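Local coordinates for protein cGAS/DncV-like nucleotidyltransferase in E. coli homolog (Rhodothermus marinus SG0.5JP17-172, PDB 6E0K) that synthesises the second messenger 3',3'-cyclic UMP-AMP from UTP and ATP, using magnesium, as the signal-producing enzyme of a bacterial CBASS antiphage defence system, at residues G57-V63 with Y125-D129; N68-N74 with I134-Y139; L242-S248 with E269-R273. One frame throughout, in Å; residues are numbered along the deposited sequence.

Contact 1: G57-V63 with Y125-D129; sequences GDSDVDV and YLPAD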
loop_
_atom_site.group_PDB
_atom_site.type_symbol
_atom_site.label_atom_id
_atom_site.label_comp_id
_atom_site.label_asym_id
_atom_site.label_seq_id
_atom_site.Cartn_x
_atom_site.Cartn_y
_atom_site.Cartn_z
ATOM N N GLY A 57 8.934 -7.405 -11.391
ATOM C CA GLY A 57 9.056 -6.187 -12.166
ATOM C C GLY A 57 7.954 -5.981 -13.171
ATOM O O GLY A 57 8.037 -5.027 -13.966
ATOM N N ASP A 58 6.925 -6.826 -13.191
ATOM C CA ASP A 58 5.900 -6.788 -14.227
ATOM C C ASP A 58 4.493 -6.664 -13.661
ATOM O O ASP A 58 3.518 -6.876 -14.395
ATOM C CB ASP A 58 6.008 -8.023 -15.136
ATOM C CG ASP A 58 5.788 -9.336 -14.396
ATOM O OD1 ASP A 58 5.525 -9.325 -13.174
ATOM O OD2 ASP A 58 5.888 -10.405 -15.052
ATOM N N SER A 59 4.356 -6.316 -12.387
ATOM C CA SER A 59 3.024 -6.127 -11.838
ATOM C C SER A 59 2.503 -4.743 -12.206
ATOM O O SER A 59 3.267 -3.843 -12.561
ATOM C CB SER A 59 3.048 -6.329 -10.325
ATOM O OG SER A 59 4.144 -5.641 -9.751
ATOM N N ASP A 60 1.181 -4.579 -12.122
ATOM C CA ASP A 60 0.573 -3.297 -12.454
ATOM C C ASP A 60 1.089 -2.213 -11.517
ATOM O O ASP A 60 1.436 -2.461 -10.362
ATOM C CB ASP A 60 -0.956 -3.359 -12.352
ATOM C CG ASP A 60 -1.603 -4.285 -13.385
ATOM O OD1 ASP A 60 -0.915 -4.842 -14.273
ATOM O OD2 ASP A 60 -2.840 -4.445 -13.296
ATOM N N VAL A 61 1.141 -0.992 -12.020
ATOM C CA VAL A 61 1.690 0.135 -11.274
ATOM C C VAL A 61 0.553 0.897 -10.606
ATOM O O VAL A 61 -0.422 1.277 -11.266
ATOM C CB VAL A 61 2.491 1.063 -12.202
ATOM C CG1 VAL A 61 3.076 2.222 -11.411
ATOM C CG2 VAL A 61 3.601 0.283 -12.905
ATOM N N ASP A 62 0.695 1.154 -9.308
ATOM C CA ASP A 62 -0.315 1.890 -8.547
ATOM C C ASP A 62 0.028 3.377 -8.544
ATOM O O ASP A 62 0.977 3.808 -7.875
ATOM C CB ASP A 62 -0.411 1.351 -7.123
ATOM C CG ASP A 62 -0.814 -0.108 -7.083
ATOM O OD1 ASP A 62 -1.817 -0.470 -7.729
ATOM O OD2 ASP A 62 -0.103 -0.900 -6.427
ATOM N N VAL A 63 -0.751 4.168 -9.286
ATOM C CA VAL A 63 -0.503 5.589 -9.476
ATOM C C VAL A 63 -1.594 6.373 -8.766
ATOM O O VAL A 63 -2.772 6.012 -8.840
ATOM C CB VAL A 63 -0.470 5.948 -10.975
ATOM C CG1 VAL A 63 -0.186 7.440 -11.178
ATOM C CG2 VAL A 63 0.560 5.074 -11.703
ATOM N N TYR A 125 4.478 1.143 -21.238
ATOM C CA TYR A 125 5.373 0.498 -20.302
ATOM C C TYR A 125 4.565 -0.579 -19.595
ATOM O O TYR A 125 4.366 -1.668 -20.172
ATOM C CB TYR A 125 5.989 1.555 -19.377
ATOM C CG TYR A 125 6.826 2.548 -20.154
ATOM C CD1 TYR A 125 8.098 2.194 -20.586
ATOM C CD2 TYR A 125 6.345 3.817 -20.453
ATOM C CE1 TYR A 125 8.876 3.084 -21.304
ATOM C CE2 TYR A 125 7.117 4.714 -21.177
ATOM C CZ TYR A 125 8.388 4.334 -21.594
ATOM O OH TYR A 125 9.190 5.206 -22.308
ATOM N N LEU A 126 4.065 -0.340 -18.389
ATOM C CA LEU A 126 3.182 -1.260 -17.687
ATOM C C LEU A 126 1.765 -0.712 -17.589
ATOM O O LEU A 126 1.533 0.490 -17.750
ATOM C CB LEU A 126 3.700 -1.537 -16.266
ATOM C CG LEU A 126 4.920 -2.451 -16.255
ATOM C CD1 LEU A 126 5.639 -2.316 -14.932
ATOM C CD2 LEU A 126 4.511 -3.895 -16.500
ATOM N N PRO A 127 0.792 -1.571 -17.308
ATOM C CA PRO A 127 -0.544 -1.073 -16.998
ATOM C C PRO A 127 -0.517 -0.307 -15.688
ATOM O O PRO A 127 0.214 -0.653 -14.754
ATOM C CB PRO A 127 -1.390 -2.349 -16.881
ATOM C CG PRO A 127 -0.569 -3.429 -17.521
ATOM C CD PRO A 127 0.855 -3.041 -17.260
ATOM N N ALA A 128 -1.312 0.755 -15.636
ATOM C CA ALA A 128 -1.407 1.608 -14.472
ATOM C C ALA A 128 -2.810 1.513 -13.892
ATOM O O ALA A 128 -3.806 1.506 -14.623
ATOM C CB ALA A 128 -1.074 3.060 -14.826
ATOM N N ASP A 129 -2.879 1.402 -12.578
ATOM C CA ASP A 129 -4.136 1.467 -11.846
ATOM C C ASP A 129 -4.143 2.823 -11.159
ATOM O O ASP A 129 -3.373 3.046 -10.218
ATOM C CB ASP A 129 -4.232 0.320 -10.844
ATOM C CG ASP A 129 -5.625 0.139 -10.302
ATOM O OD1 ASP A 129 -6.576 0.092 -11.112
ATOM O OD2 ASP A 129 -5.765 0.033 -9.065
HETATM O O HOH W 1 -4.069 1.070 -7.428
#

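Contact 2: N68-N74 with I134-Y139; sequences NSVFMNN and IQYRKY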
loop_
_atom_site.group_PDB
_atom_site.type_symbol
_atom_site.label_atom_id
_atom_site.label_comp_id
_atom_site.label_asym_id
_atom_site.label_seq_id
_atom_site.Cartn_x
_atom_site.Cartn_y
_atom_site.Cartn_z
ATOM N N ASN A 68 -4.773 19.024 -5.248
ATOM C CA ASN A 68 -4.392 19.713 -4.019
ATOM C C ASN A 68 -4.859 21.155 -3.947
ATOM O O ASN A 68 -4.587 21.826 -2.944
ATOM C CB ASN A 68 -2.870 19.672 -3.841
ATOM C CG ASN A 68 -2.374 18.295 -3.506
ATOM O OD1 ASN A 68 -2.915 17.649 -2.611
ATOM N ND2 ASN A 68 -1.347 17.832 -4.214
ATOM N N SER A 69 -5.553 21.655 -4.964
ATOM C CA SER A 69 -6.012 23.036 -4.906
ATOM C C SER A 69 -7.219 23.191 -4.000
ATOM O O SER A 69 -7.545 24.307 -3.586
ATOM C CB SER A 69 -6.339 23.524 -6.313
ATOM O OG SER A 69 -7.363 22.718 -6.876
ATOM N N VAL A 70 -7.898 22.095 -3.700
ATOM C CA VAL A 70 -9.010 22.074 -2.767
ATOM C C VAL A 70 -8.836 20.821 -1.927
ATOM O O VAL A 70 -8.037 19.939 -2.252
ATOM C CB VAL A 70 -10.369 22.075 -3.484
ATOM C CG1 VAL A 70 -10.503 23.321 -4.370
ATOM C CG2 VAL A 70 -10.524 20.831 -4.316
ATOM N N PHE A 71 -9.583 20.751 -0.828
ATOM C CA PHE A 71 -9.459 19.607 0.063
ATOM C C PHE A 71 -10.798 19.256 0.684
ATOM O O PHE A 71 -11.569 20.134 1.077
ATOM C CB PHE A 71 -8.425 19.842 1.173
ATOM C CG PHE A 71 -8.626 21.108 1.930
ATOM C CD1 PHE A 71 -9.386 21.135 3.091
ATOM C CD2 PHE A 71 -8.053 22.289 1.471
ATOM C CE1 PHE A 71 -9.577 22.321 3.778
ATOM C CE2 PHE A 71 -8.243 23.476 2.159
ATOM C CZ PHE A 71 -9.004 23.491 3.314
ATOM N N MET A 72 -11.056 17.961 0.783
ATOM C CA MET A 72 -12.131 17.465 1.619
ATOM C C MET A 72 -11.596 17.317 3.040
ATOM O O MET A 72 -10.388 17.383 3.280
ATOM C CB MET A 72 -12.682 16.179 1.004
ATOM C CG MET A 72 -13.069 16.459 -0.476
ATOM S SD MET A 72 -13.915 15.125 -1.327
ATOM C CE MET A 72 -15.146 14.678 -0.106
ATOM N N ASN A 73 -12.493 17.170 4.002
ATOM C CA ASN A 73 -12.058 17.298 5.389
ATOM C C ASN A 73 -13.170 16.836 6.315
ATOM O O ASN A 73 -14.280 16.522 5.879
ATOM C CB ASN A 73 -11.679 18.742 5.698
ATOM C CG ASN A 73 -12.817 19.686 5.414
ATOM O OD1 ASN A 73 -13.760 19.749 6.187
ATOM N ND2 ASN A 73 -12.757 20.388 4.282
ATOM N N ASN A 74 -12.857 16.820 7.610
ATOM C CA ASN A 74 -13.801 16.461 8.660
ATOM C C ASN A 74 -14.241 17.661 9.488
ATOM O O ASN A 74 -14.719 17.482 10.612
ATOM C CB ASN A 74 -13.191 15.401 9.578
ATOM C CG ASN A 74 -11.966 15.910 10.316
ATOM O OD1 ASN A 74 -11.307 16.856 9.882
ATOM N ND2 ASN A 74 -11.669 15.293 11.453
ATOM N N ILE A 134 -8.830 13.568 -4.146
ATOM C CA ILE A 134 -8.621 14.937 -3.697
ATOM C C ILE A 134 -7.977 14.886 -2.317
ATOM O O ILE A 134 -8.224 13.967 -1.527
ATOM C CB ILE A 134 -9.949 15.728 -3.672
ATOM C CG1 ILE A 134 -10.495 15.893 -5.090
ATOM C CG2 ILE A 134 -9.754 17.091 -3.028
ATOM C CD1 ILE A 134 -11.763 16.698 -5.132
ATOM N N GLN A 135 -7.112 15.853 -2.046
ATOM C CA GLN A 135 -6.487 15.960 -0.734
ATOM C C GLN A 135 -7.554 15.918 0.356
ATOM O O GLN A 135 -8.610 16.530 0.222
ATOM C CB GLN A 135 -5.704 17.271 -0.654
ATOM C CG GLN A 135 -4.947 17.485 0.640
ATOM C CD GLN A 135 -4.316 18.865 0.686
ATOM O OE1 GLN A 135 -4.630 19.674 1.554
ATOM N NE2 GLN A 135 -3.441 19.149 -0.276
ATOM N N TYR A 136 -7.289 15.153 1.410
ATOM C CA TYR A 136 -8.168 15.063 2.569
ATOM C C TYR A 136 -7.396 15.548 3.787
ATOM O O TYR A 136 -6.252 15.138 3.998
ATOM C CB TYR A 136 -8.646 13.623 2.791
ATOM C CG TYR A 136 -9.609 13.500 3.949
ATOM C CD1 TYR A 136 -10.961 13.732 3.768
ATOM C CD2 TYR A 136 -9.161 13.164 5.224
ATOM C CE1 TYR A 136 -11.865 13.618 4.832
ATOM C CE2 TYR A 136 -10.040 13.054 6.280
ATOM C CZ TYR A 136 -11.389 13.280 6.084
ATOM O OH TYR A 136 -12.251 13.159 7.143
ATOM N N ARG A 137 -8.002 16.438 4.564
ATOM C CA ARG A 137 -7.388 16.942 5.786
ATOM C C ARG A 137 -8.190 16.453 6.980
ATOM O O ARG A 137 -9.369 16.798 7.127
ATOM C CB ARG A 137 -7.338 18.472 5.783
ATOM C CG ARG A 137 -6.456 19.050 4.682
ATOM C CD ARG A 137 -6.313 20.557 4.871
ATOM N NE ARG A 137 -5.589 21.181 3.766
ATOM C CZ ARG A 137 -5.312 22.478 3.702
ATOM N NH1 ARG A 137 -5.692 23.295 4.679
ATOM N NH2 ARG A 137 -4.651 22.961 2.652
ATOM N N LYS A 138 -7.540 15.684 7.851
ATOM C CA LYS A 138 -8.140 15.240 9.096
ATOM C C LYS A 138 -7.691 16.198 10.188
ATOM O O LYS A 138 -6.520 16.196 10.587
ATOM C CB LYS A 138 -7.740 13.801 9.412
ATOM C CG LYS A 138 -8.352 13.301 10.711
ATOM C CD LYS A 138 -8.153 11.800 10.879
ATOM C CE LYS A 138 -6.683 11.417 10.852
ATOM N NZ LYS A 138 -6.520 9.958 11.163
ATOM N N TYR A 139 -8.624 17.041 10.652
ATOM C CA TYR A 139 -8.366 18.051 11.659
ATOM C C TYR A 139 -8.778 17.554 13.033
ATOM O O TYR A 139 -9.713 16.756 13.161
ATOM C CB TYR A 139 -9.149 19.332 11.362
ATOM C CG TYR A 139 -8.568 20.220 10.282
ATOM C CD1 TYR A 139 -8.908 20.041 8.944
ATOM C CD2 TYR A 139 -7.734 21.282 10.614
ATOM C CE1 TYR A 139 -8.401 20.882 7.961
ATOM C CE2 TYR A 139 -7.209 22.115 9.633
ATOM C CZ TYR A 139 -7.564 21.917 8.315
ATOM O OH TYR A 139 -7.055 22.757 7.350
HETATM O O HOH W 2 -4.806 22.317 -0.422
#

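Contact 3: L242-S248 with E269-R273; sequences LKRADLS and EEKAR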
loop_
_atom_site.group_PDB
_atom_site.type_symbol
_atom_site.label_atom_id
_atom_site.label_comp_id
_atom_site.label_asym_id
_atom_site.label_seq_id
_atom_site.Cartn_x
_atom_site.Cartn_y
_atom_site.Cartn_z
ATOM N N LEU A 242 5.914 -12.110 16.640
ATOM C CA LEU A 242 4.506 -12.008 16.257
ATOM C C LEU A 242 3.658 -13.088 16.928
ATOM O O LEU A 242 2.509 -12.834 17.318
ATOM C CB LEU A 242 4.377 -12.088 14.731
ATOM C CG LEU A 242 4.791 -10.814 13.979
ATOM C CD1 LEU A 242 4.963 -11.100 12.498
ATOM C CD2 LEU A 242 3.765 -9.697 14.192
ATOM N N LYS A 243 4.209 -14.297 17.080
ATOM C CA LYS A 243 3.461 -15.387 17.708
ATOM C C LYS A 243 3.123 -15.081 19.156
ATOM O O LYS A 243 2.109 -15.573 19.676
ATOM C CB LYS A 243 4.267 -16.688 17.607
ATOM C CG LYS A 243 4.137 -17.364 16.258
ATOM C CD LYS A 243 5.273 -18.342 15.991
ATOM C CE LYS A 243 5.294 -19.497 16.953
ATOM N NZ LYS A 243 6.398 -20.436 16.565
ATOM N N ARG A 244 3.955 -14.284 19.823
ATOM C CA ARG A 244 3.779 -13.939 21.229
ATOM C C ARG A 244 3.130 -12.578 21.438
ATOM O O ARG A 244 2.875 -12.205 22.589
ATOM C CB ARG A 244 5.136 -13.981 21.939
ATOM C CG ARG A 244 5.768 -15.365 21.937
ATOM C CD ARG A 244 7.263 -15.337 22.200
ATOM N NE ARG A 244 7.801 -16.690 22.352
ATOM C CZ ARG A 244 7.991 -17.549 21.353
ATOM N NH1 ARG A 244 7.683 -17.214 20.099
ATOM N NH2 ARG A 244 8.480 -18.757 21.605
ATOM N N ALA A 245 2.844 -11.841 20.370
ATOM C CA ALA A 245 2.389 -10.466 20.491
ATOM C C ALA A 245 0.875 -10.396 20.643
ATOM O O ALA A 245 0.138 -11.314 20.271
ATOM C CB ALA A 245 2.821 -9.647 19.275
ATOM N N ASP A 246 0.419 -9.280 21.209
ATOM C CA ASP A 246 -0.999 -8.932 21.220
ATOM C C ASP A 246 -1.266 -8.153 19.944
ATOM O O ASP A 246 -0.902 -6.982 19.828
ATOM C CB ASP A 246 -1.352 -8.125 22.466
ATOM C CG ASP A 246 -2.812 -7.686 22.499
ATOM O OD1 ASP A 246 -3.570 -7.979 21.553
ATOM O OD2 ASP A 246 -3.212 -7.046 23.500
ATOM N N LEU A 247 -1.894 -8.816 18.973
ATOM C CA LEU A 247 -2.125 -8.209 17.671
ATOM C C LEU A 247 -3.210 -7.141 17.694
ATOM O O LEU A 247 -3.280 -6.338 16.755
ATOM C CB LEU A 247 -2.525 -9.284 16.659
ATOM C CG LEU A 247 -1.611 -10.499 16.514
ATOM C CD1 LEU A 247 -2.216 -11.457 15.493
ATOM C CD2 LEU A 247 -0.217 -10.067 16.087
ATOM N N SER A 248 -4.048 -7.119 18.738
ATOM C CA SER A 248 -5.337 -6.440 18.649
ATOM C C SER A 248 -5.191 -4.941 18.426
ATOM O O SER A 248 -6.045 -4.333 17.769
ATOM C CB SER A 248 -6.167 -6.718 19.907
ATOM O OG SER A 248 -5.612 -6.082 21.048
ATOM N N GLU A 269 -7.224 -10.961 12.868
ATOM C CA GLU A 269 -6.185 -11.609 13.658
ATOM C C GLU A 269 -6.067 -13.079 13.294
ATOM O O GLU A 269 -4.963 -13.632 13.262
ATOM C CB GLU A 269 -6.475 -11.472 15.149
ATOM C CG GLU A 269 -6.388 -10.051 15.669
ATOM C CD GLU A 269 -6.471 -10.014 17.171
ATOM O OE1 GLU A 269 -5.872 -10.908 17.809
ATOM O OE2 GLU A 269 -7.151 -9.114 17.712
ATOM N N GLU A 270 -7.191 -13.729 13.001
ATOM C CA GLU A 270 -7.128 -15.144 12.662
ATOM C C GLU A 270 -6.372 -15.370 11.359
ATOM O O GLU A 270 -5.617 -16.345 11.235
ATOM C CB GLU A 270 -8.535 -15.732 12.584
ATOM C CG GLU A 270 -8.536 -17.241 12.536
ATOM C CD GLU A 270 -8.045 -17.886 13.833
ATOM O OE1 GLU A 270 -7.927 -17.182 14.871
ATOM O OE2 GLU A 270 -7.768 -19.100 13.814
ATOM N N LYS A 271 -6.543 -14.477 10.379
ATOM C CA LYS A 271 -5.771 -14.596 9.140
ATOM C C LYS A 271 -4.288 -14.351 9.387
ATOM O O LYS A 271 -3.432 -15.016 8.784
ATOM C CB LYS A 271 -6.291 -13.616 8.080
ATOM C CG LYS A 271 -7.658 -13.983 7.495
ATOM C CD LYS A 271 -7.578 -15.236 6.637
ATOM C CE LYS A 271 -8.936 -15.616 6.062
ATOM N NZ LYS A 271 -9.295 -14.767 4.903
ATOM N N ALA A 272 -3.959 -13.391 10.258
ATOM C CA ALA A 272 -2.559 -13.169 10.610
ATOM C C ALA A 272 -1.963 -14.390 11.301
ATOM O O ALA A 272 -0.832 -14.787 11.005
ATOM C CB ALA A 272 -2.425 -11.930 11.497
ATOM N N ARG A 273 -2.705 -14.994 12.238
ATOM C CA ARG A 273 -2.214 -16.206 12.896
ATOM C C ARG A 273 -2.023 -17.342 11.901
ATOM O O ARG A 273 -1.106 -18.161 12.044
ATOM C CB ARG A 273 -3.185 -16.629 13.997
ATOM C CG ARG A 273 -3.377 -15.583 15.057
ATOM C CD ARG A 273 -2.183 -15.522 15.948
ATOM N NE ARG A 273 -2.439 -14.691 17.121
ATOM C CZ ARG A 273 -1.483 -14.087 17.812
ATOM N NH1 ARG A 273 -0.214 -14.223 17.431
ATOM N NH2 ARG A 273 -1.796 -13.341 18.862
HETATM O O HOH W 3 -3.544 -11.124 19.593
#

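Contact 1: G57-V63 with Y125-D129
Leu-126 packs against the bend that leads into strand 61-68: its CD1 sits 3.7 Å from Gly-57 O and 3.7 Å from Ser-59 O, while its CB lies 3.8 Å from Val-61 CG2. Helix 18-32 and Tyr-49 close over the same apolar patch. From there the two segments run as parallel neighbours, pairing Val-61 with Ala-128 and Asp-62 with Asp-129. Three nearly straight backbone bonds hold the register: Val-61 N to Pro-127 O at 2.9 Å, Asp-129 N to Val-61 O at 2.8 Å, and Val-63 N to Asp-129 O at 3.0 Å. Side chains alternate between the faces, Val-61 and Ala-128 pointing to the buried one, Asp-62 and Asp-129 to the other. Asp-62 OD1 lies 4.2 Å from Asp-129 OD2, and one water bridges them, 2.7 Å from Asp-62 OD1 and 2.6 Å from Asp-129 OD2. Asp-129 OD1 makes a salt bridge to Lys-120 and a hydrogen bond with Thr-118. The magnesium ligands are Asp-62 and Asp-129 on adjacent parallel strands, with Asp-60 in the loop just before the first, which is consistent with a cluster of negative charge suited to Mg(2+), partly balanced here by Lys-120.

Contact 2: N68-N74 with I134-Y139
Side-chain amides do much of the work where strand 71-73 joins the far part of strand 127-138 in the sheet of the nucleotidyltransferase domain. The parallel backbone pairing is short, with Met-72 N giving to Gln-135 O and Arg-137 N to Met-72 O, both at 2.9 Å. Beyond it the amide of Asn-74 pairs with both backbone groups of Tyr-139: OD1 accepts from Tyr-139 N at 2.8 Å and ND2 donates to Tyr-139 O at 3.0 Å. At the other end Gln-135 NE2 donates to Asn-68 OD1 at 2.8 Å; that oxygen also hydrogen-bonds Gln-66, and Asn-68 ND2 bonds to Glu-42. Gln-135 OE1 accepts from Arg-137 NE at 2.8 Å, and Arg-137 NH1 donates to Tyr-139 OH at 3.0 Å. A water donates to Asn-68 O at 2.6 Å and accepts a weak bond from Arg-137 NH2 at 3.1 Å. With its edge so occupied, the guanidinium lies flat on Phe-71, planes 5° apart and Arg-137 CZ 3.7 Å from the ring centroid, a cation-pi stack. On the sheet face opposite Phe-71 and Arg-137, Met-72 CB meets Tyr-136 CD1 at 4.1 Å. In-plane hydrogen bonds probably help to fix the arginine's orientation, leaving its flat face for the aromatic ring.

Contact 3: L242-S248 with E269-R273
This is a contact between the end of one helix and the start of another in the largely helical C-terminal part of the chain: the tail of helix 231-244 and the residues after it meet the first turn of helix 269-285. Arg-273 supplies the direct hydrogen bonds. Its NH2 donates to Ala-245 O at 3.1 Å and its NH1 makes a weak bond to Leu-242 O, also 3.1 Å, so that the guanidinium edge faces carbonyls of the ending helix and of the chain just beyond it. Leu-247 packs against one face of the guanidinium, its CD1 lying 3.6 Å from Arg-273 CZ and 4.0 Å from Ala-272 CB, with Phe-260 against the same leucine. Glu-269 joins through a water that donates to its OE1 (2.9 Å) and accepts a hydrogen bond from Leu-247 N at 2.9 Å. Alongside, Lys-243 pairs with Asp-280 of the second helix. The chain after the helix is shaped locally by Asp-246, whose OD1 accepts from Ser-248 OG at 2.8 Å and from Ser-248 N at 3.0 Å. The latter bond defines an Asx turn, set in the connection between two helices of the helical C-terminal part of this CD-NTase, away from the nucleotide and metal sites.

Overall arrangement
Contacts 1 and 2 belong to one mixed sheet within the nucleotidyltransferase domain. Both use strand 127-138, which pairs in parallel first with strand 61-68 and then with strand 71-73, the next strand in the chain. Their centres are about 27 Å apart, and their segments alternate in sequence, 57-63 and 68-74 preceding 125-129 and 134-139. One long strand thus connects the magnesium-binding end with the part of the sheet where the short strand 71-73 pairs with it. Contact 3 comes later in the chain, between helices 231-244 and 269-285, its centre about 32 Å and 34 Å from those of contacts 1 and 2. It lies across the chain's centre from contact 1, so metal-site chemistry and C-terminal helix packing are spatially separate.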